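Local coordinates for protein plantacyanin (Spinacia oleracea, PDB 1F56) that binds a single copper ion in a cupredoxin beta barrel and probably transfers electrons, as a basic blue copper protein of the phytocyanin family, at residues 2-7 and 26-31; 42-47 and 83-88. All coordinates share one frame; numbering follows the deposited sequence.

Interaction 1. Residues 2-7 and 26-31; sequences VYNIGW and VFKYIK
Trp7 has CG anti to its backbone N (chi1 -163°), and Phe27 has CG anti to its carbonyl carbon. Both rings then point the same way, and the edge of Phe27 meets the face of Trp7 with the planes at 87°. This is a T-shaped pair. Its nearest atoms are Phe27 CD2 and Trp7 CE3, 3.7 Å apart. Tyr29 takes the crowded position, with CG between its N and carbonyl carbon (chi1 56°). That lays one face of its ring over Trp7 CD1, with Tyr29 CD1 3.6 Å from that atom.

Four backbone hydrogen bonds join the segments. Ile5 N reaches Val26 O at 2.7 Å, almost straight at the hydrogen. Lys28 N reaches Ile5 O at 3.0 Å, nearly along the C=O axis. Val26 N also donates to Tyr3 O. The last, Trp7 N to Lys28 O, falls just beyond the end of strand 2-6. On the face of Asn4, Val26 and Lys28, Asn4 OD1 lies 3.5 Å from Lys28 CE.

Trp7 NE1 is hydrogen-bonded to Asn35 O, and Tyr29 OH to Asp61 OD2. An alanine at Trp7 would probably loosen the aromatic cluster beside the copper ligand Met84, since the edge of Phe27 and the face of Tyr29 would both lose the indole they pack on. Strand 24-28 lies between the outermost strand 2-6 and strand 60-64, which runs antiparallel to 24-28. Val36 of strand 36-39 packs against all three aromatic side chains.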
loop_
_atom_site.group_PDB
_atom_site.type_symbol
_atom_site.label_atom_id
_atom_site.label_comp_id
_atom_site.label_asym_id
_atom_site.label_seq_id
_atom_site.Cartn_x
_atom_site.Cartn_y
_atom_site.Cartn_z
ATOM N N VAL A 2 0.348 14.401 5.566
ATOM C CA VAL A 2 0.048 13.077 6.118
ATOM C C VAL A 2 -1.398 12.714 5.759
ATOM O O VAL A 2 -2.314 13.514 5.984
ATOM C CB VAL A 2 0.231 13.076 7.652
ATOM C CG1 VAL A 2 0.003 11.673 8.227
ATOM C CG2 VAL A 2 1.634 13.549 7.988
ATOM N N TYR A 3 -1.587 11.528 5.180
ATOM C CA TYR A 3 -2.903 11.045 4.751
ATOM C C TYR A 3 -3.233 9.642 5.304
ATOM O O TYR A 3 -2.394 8.737 5.253
ATOM C CB TYR A 3 -2.961 11.001 3.213
ATOM C CG TYR A 3 -2.725 12.343 2.529
ATOM C CD1 TYR A 3 -1.643 12.538 1.671
ATOM C CD2 TYR A 3 -3.573 13.421 2.761
ATOM C CE1 TYR A 3 -1.415 13.774 1.067
ATOM C CE2 TYR A 3 -3.351 14.657 2.162
ATOM C CZ TYR A 3 -2.281 14.829 1.320
ATOM O OH TYR A 3 -2.098 16.056 0.728
ATOM N N ASN A 4 -4.442 9.458 5.829
ATOM C CA ASN A 4 -4.856 8.146 6.340
ATOM C C ASN A 4 -5.411 7.330 5.165
ATOM O O ASN A 4 -6.153 7.867 4.345
ATOM C CB ASN A 4 -5.982 8.262 7.380
ATOM C CG ASN A 4 -5.554 8.952 8.660
ATOM O OD1 ASN A 4 -4.425 8.817 9.111
ATOM N ND2 ASN A 4 -6.481 9.681 9.269
ATOM N N ILE A 5 -5.057 6.046 5.078
ATOM C CA ILE A 5 -5.588 5.188 4.010
ATOM C C ILE A 5 -6.468 4.106 4.649
ATOM O O ILE A 5 -6.080 3.508 5.644
ATOM C CB ILE A 5 -4.455 4.494 3.200
ATOM C CG1 ILE A 5 -3.632 5.538 2.447
ATOM C CG2 ILE A 5 -5.054 3.526 2.176
ATOM C CD1 ILE A 5 -4.460 6.352 1.455
ATOM N N GLY A 6 -7.660 3.873 4.106
ATOM C CA GLY A 6 -8.525 2.836 4.664
ATOM C C GLY A 6 -8.080 1.555 3.984
ATOM O O GLY A 6 -8.446 1.287 2.836
ATOM N N TRP A 7 -7.268 0.769 4.678
ATOM C CA TRP A 7 -6.722 -0.462 4.102
ATOM C C TRP A 7 -7.672 -1.639 4.248
ATOM O O TRP A 7 -7.725 -2.286 5.288
ATOM C CB TRP A 7 -5.379 -0.766 4.777
ATOM C CG TRP A 7 -4.505 -1.734 4.042
ATOM C CD1 TRP A 7 -3.894 -2.843 4.571
ATOM C CD2 TRP A 7 -4.085 -1.657 2.671
ATOM N NE1 TRP A 7 -3.117 -3.452 3.621
ATOM C CE2 TRP A 7 -3.214 -2.754 2.443
ATOM C CE3 TRP A 7 -4.352 -0.766 1.613
ATOM C CZ2 TRP A 7 -2.607 -2.988 1.200
ATOM C CZ3 TRP A 7 -3.742 -0.996 0.368
ATOM C CH2 TRP A 7 -2.875 -2.104 0.177
ATOM N N VAL A 26 -0.760 6.695 6.049
ATOM C CA VAL A 26 -0.956 5.918 7.249
ATOM C C VAL A 26 -1.999 4.855 6.937
ATOM O O VAL A 26 -3.189 5.160 6.792
ATOM C CB VAL A 26 -1.436 6.781 8.442
ATOM C CG1 VAL A 26 -1.502 5.894 9.707
ATOM C CG2 VAL A 26 -0.467 7.970 8.687
ATOM N N PHE A 27 -1.545 3.608 6.807
ATOM C CA PHE A 27 -2.439 2.496 6.512
ATOM C C PHE A 27 -3.123 2.054 7.807
ATOM O O PHE A 27 -2.467 1.610 8.770
ATOM C CB PHE A 27 -1.663 1.326 5.885
ATOM C CG PHE A 27 -1.118 1.628 4.516
ATOM C CD1 PHE A 27 0.058 2.365 4.367
ATOM C CD2 PHE A 27 -1.792 1.200 3.378
ATOM C CE1 PHE A 27 0.555 2.674 3.101
ATOM C CE2 PHE A 27 -1.305 1.502 2.098
ATOM C CZ PHE A 27 -0.124 2.243 1.964
ATOM N N LYS A 28 -4.447 2.175 7.819
ATOM C CA LYS A 28 -5.232 1.836 8.997
ATOM C C LYS A 28 -6.114 0.630 8.763
ATOM O O LYS A 28 -6.839 0.563 7.758
ATOM C CB LYS A 28 -6.080 3.039 9.423
ATOM C CG LYS A 28 -5.242 4.258 9.784
ATOM C CD LYS A 28 -6.010 5.239 10.645
ATOM C CE LYS A 28 -5.060 6.213 11.317
ATOM N NZ LYS A 28 -5.765 7.152 12.228
ATOM N N TYR A 29 -6.027 -0.321 9.699
ATOM C CA TYR A 29 -6.784 -1.566 9.644
ATOM C C TYR A 29 -6.576 -2.315 10.963
ATOM O O TYR A 29 -5.823 -1.858 11.835
ATOM C CB TYR A 29 -6.294 -2.429 8.471
ATOM C CG TYR A 29 -4.804 -2.714 8.528
ATOM C CD1 TYR A 29 -3.877 -1.795 8.037
ATOM C CD2 TYR A 29 -4.319 -3.889 9.114
ATOM C CE1 TYR A 29 -2.494 -2.041 8.129
ATOM C CE2 TYR A 29 -2.937 -4.140 9.214
ATOM C CZ TYR A 29 -2.037 -3.213 8.721
ATOM O OH TYR A 29 -0.685 -3.449 8.832
ATOM N N ILE A 30 -7.238 -3.457 11.124
ATOM C CA ILE A 30 -7.099 -4.213 12.365
ATOM C C ILE A 30 -5.876 -5.114 12.271
ATOM O O ILE A 30 -5.765 -5.962 11.372
ATOM C CB ILE A 30 -8.344 -5.105 12.658
ATOM C CG1 ILE A 30 -9.568 -4.238 12.953
ATOM C CG2 ILE A 30 -8.082 -5.976 13.882
ATOM C CD1 ILE A 30 -10.873 -5.026 13.059
ATOM N N LYS A 31 -4.950 -4.913 13.200
ATOM C CA LYS A 31 -3.720 -5.691 13.253
ATOM C C LYS A 31 -4.013 -7.192 13.183
ATOM O O LYS A 31 -4.816 -7.703 13.953
ATOM C CB LYS A 31 -2.980 -5.365 14.555
ATOM C CG LYS A 31 -1.663 -6.088 14.732
ATOM C CD LYS A 31 -1.076 -5.767 16.098
ATOM C CE LYS A 31 0.263 -6.431 16.300
ATOM N NZ LYS A 31 0.806 -6.072 17.635
#

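Interaction 2. Residues 42-47 and 83-88; sequences RGYASC and GMKIAI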
loop_
_atom_site.group_PDB
_atom_site.type_symbol
_atom_site.label_atom_id
_atom_site.label_comp_id
_atom_site.label_asym_id
_atom_site.label_seq_id
_atom_site.Cartn_x
_atom_site.Cartn_y
_atom_site.Cartn_z
ATOM N N ARG A 42 6.458 -4.974 -11.259
ATOM C CA ARG A 42 6.128 -6.340 -11.685
ATOM C C ARG A 42 5.443 -7.106 -10.552
ATOM O O ARG A 42 4.517 -7.886 -10.791
ATOM C CB ARG A 42 7.384 -7.082 -12.142
ATOM C CG ARG A 42 8.027 -6.464 -13.383
ATOM C CD ARG A 42 9.268 -7.228 -13.829
ATOM N NE ARG A 42 10.349 -7.119 -12.853
ATOM C CZ ARG A 42 11.031 -6.002 -12.608
ATOM N NH1 ARG A 42 10.753 -4.889 -13.271
ATOM N NH2 ARG A 42 11.987 -5.996 -11.688
ATOM N N GLY A 43 5.884 -6.872 -9.319
ATOM C CA GLY A 43 5.270 -7.544 -8.187
ATOM C C GLY A 43 3.826 -7.087 -8.042
ATOM O O GLY A 43 2.944 -7.866 -7.695
ATOM N N TYR A 44 3.590 -5.806 -8.308
ATOM C CA TYR A 44 2.248 -5.235 -8.239
ATOM C C TYR A 44 1.349 -5.855 -9.315
ATOM O O TYR A 44 0.201 -6.200 -9.056
ATOM C CB TYR A 44 2.327 -3.720 -8.456
ATOM C CG TYR A 44 0.986 -3.037 -8.616
ATOM C CD1 TYR A 44 0.266 -2.599 -7.509
ATOM C CD2 TYR A 44 0.451 -2.805 -9.888
ATOM C CE1 TYR A 44 -0.957 -1.936 -7.661
ATOM C CE2 TYR A 44 -0.764 -2.148 -10.051
ATOM C CZ TYR A 44 -1.459 -1.710 -8.933
ATOM O OH TYR A 44 -2.630 -1.000 -9.096
ATOM N N ALA A 45 1.877 -5.997 -10.525
ATOM C CA ALA A 45 1.105 -6.545 -11.637
ATOM C C ALA A 45 0.696 -8.004 -11.461
ATOM O O ALA A 45 -0.335 -8.423 -11.986
ATOM C CB ALA A 45 1.889 -6.395 -12.935
ATOM N N SER A 46 1.492 -8.773 -10.728
ATOM C CA SER A 46 1.200 -10.186 -10.547
ATOM C C SER A 46 0.836 -10.537 -9.117
ATOM O O SER A 46 0.850 -11.708 -8.749
ATOM C CB SER A 46 2.404 -11.019 -10.984
ATOM O OG SER A 46 3.526 -10.733 -10.159
ATOM N N CYS A 47 0.514 -9.527 -8.311
ATOM C CA CYS A 47 0.144 -9.757 -6.914
ATOM C C CYS A 47 1.128 -10.640 -6.163
ATOM O O CYS A 47 0.723 -11.533 -5.425
ATOM C CB CYS A 47 -1.239 -10.393 -6.855
ATOM S SG CYS A 47 -2.577 -9.164 -6.892
ATOM N N GLY A 83 -8.489 -7.147 -4.699
ATOM C CA GLY A 83 -8.392 -5.707 -4.844
ATOM C C GLY A 83 -7.501 -4.968 -3.858
ATOM O O GLY A 83 -7.370 -3.743 -3.931
ATOM N N MET A 84 -6.891 -5.682 -2.922
ATOM C CA MET A 84 -6.031 -4.996 -1.979
ATOM C C MET A 84 -4.657 -4.680 -2.573
ATOM O O MET A 84 -3.661 -5.348 -2.301
ATOM C CB MET A 84 -5.895 -5.797 -0.686
ATOM C CG MET A 84 -7.127 -5.722 0.192
ATOM S SD MET A 84 -6.811 -6.260 1.884
ATOM C CE MET A 84 -6.313 -4.679 2.692
ATOM N N LYS A 85 -4.618 -3.649 -3.402
ATOM C CA LYS A 85 -3.363 -3.224 -4.017
ATOM C C LYS A 85 -3.558 -1.786 -4.498
ATOM O O LYS A 85 -4.664 -1.421 -4.909
ATOM C CB LYS A 85 -3.024 -4.119 -5.221
ATOM C CG LYS A 85 -4.085 -4.027 -6.311
ATOM C CD LYS A 85 -3.558 -4.397 -7.681
ATOM C CE LYS A 85 -3.389 -5.881 -7.869
ATOM N NZ LYS A 85 -2.979 -6.177 -9.279
ATOM N N ILE A 86 -2.510 -0.968 -4.423
ATOM C CA ILE A 86 -2.603 0.396 -4.921
ATOM C C ILE A 86 -1.278 0.871 -5.472
ATOM O O ILE A 86 -0.206 0.435 -5.039
ATOM C CB ILE A 86 -3.037 1.426 -3.854
ATOM C CG1 ILE A 86 -2.140 1.328 -2.626
ATOM C CG2 ILE A 86 -4.499 1.244 -3.518
ATOM C CD1 ILE A 86 -2.417 2.427 -1.597
ATOM N N ALA A 87 -1.375 1.761 -6.453
ATOM C CA ALA A 87 -0.225 2.357 -7.095
ATOM C C ALA A 87 -0.449 3.854 -6.917
ATOM O O ALA A 87 -1.471 4.395 -7.348
ATOM C CB ALA A 87 -0.195 1.991 -8.569
ATOM N N ILE A 88 0.493 4.511 -6.248
ATOM C CA ILE A 88 0.417 5.946 -5.997
ATOM C C ILE A 88 1.551 6.622 -6.765
ATOM O O ILE A 88 2.696 6.166 -6.696
ATOM C CB ILE A 88 0.613 6.245 -4.491
ATOM C CG1 ILE A 88 -0.455 5.527 -3.670
ATOM C CG2 ILE A 88 0.599 7.762 -4.235
ATOM C CD1 ILE A 88 -1.858 5.962 -3.982
HETATM O O HOH W 1 -4.132 1.661 -8.020
#
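The polar part of this contact is carried by Lys85. Its NZ donates to Tyr44 O at 3.2 Å, approaching in the carbonyl plane. The Lys85 side chain starts in the crowded position, with CG between N and the carbonyl carbon (chi1 62°). A bend at chi3 (76°) then turns the amine toward the last turn of helix 41-45.

The same amine makes a cation-pi contact with Tyr44. NZ lies over the ring face, 4.7 Å from the ring centroid and 11° off the normal. Tyr44 thus receives the amine with both its carbonyl and its ring.

Apolar packing adds to this. The Lys85 and Tyr44 side chains cross at about a right angle, and Lys85 CD lies 3.6 Å from Tyr44 CE1. Tyr44 CZ is 3.9 Å from Ala87 CB. Lys85 CE also comes within 3.5 Å of Cys47 SG, which is in a disulfide with Cys80. Tyr71 of the neighbouring strand 68-73 also meets the Tyr44 ring.

One water bridges the helix side chain to the strand backbone. It accepts from Ala87 N at 3.2 Å and hydrogen-bonds to Tyr44 OH at the same distance.

Met84, a copper ligand, directly precedes Lys85. The contact therefore joins the short helix to the strand that leaves the metal site. The carbonyl and the ring face would both favour a positive charge on Lys85, so the amine probably stays protonated at this partly exposed site.

In the fold
Interaction 1 comes first along the chain and closes before interaction 2 opens. Their centres are about 17 Å apart, on opposite sides of the chain's centre. Strands 2-6 and 24-28 of interaction 1 belong to the mixed sheet with 60-64. Residues 83-88 lead into the edge strand 85-90 of the antiparallel sheet, and residues 42-47 pack a helix end against it. The sheets pack on each other through Phe27 and Ile86, and the loop residues Trp7 and Met84 meet at the copper end. Interaction 1 places the Trp7 side chain about 5 Å from the copper ion. Interaction 2 lies farther off, linked to the site through Met84, next in sequence to Lys85.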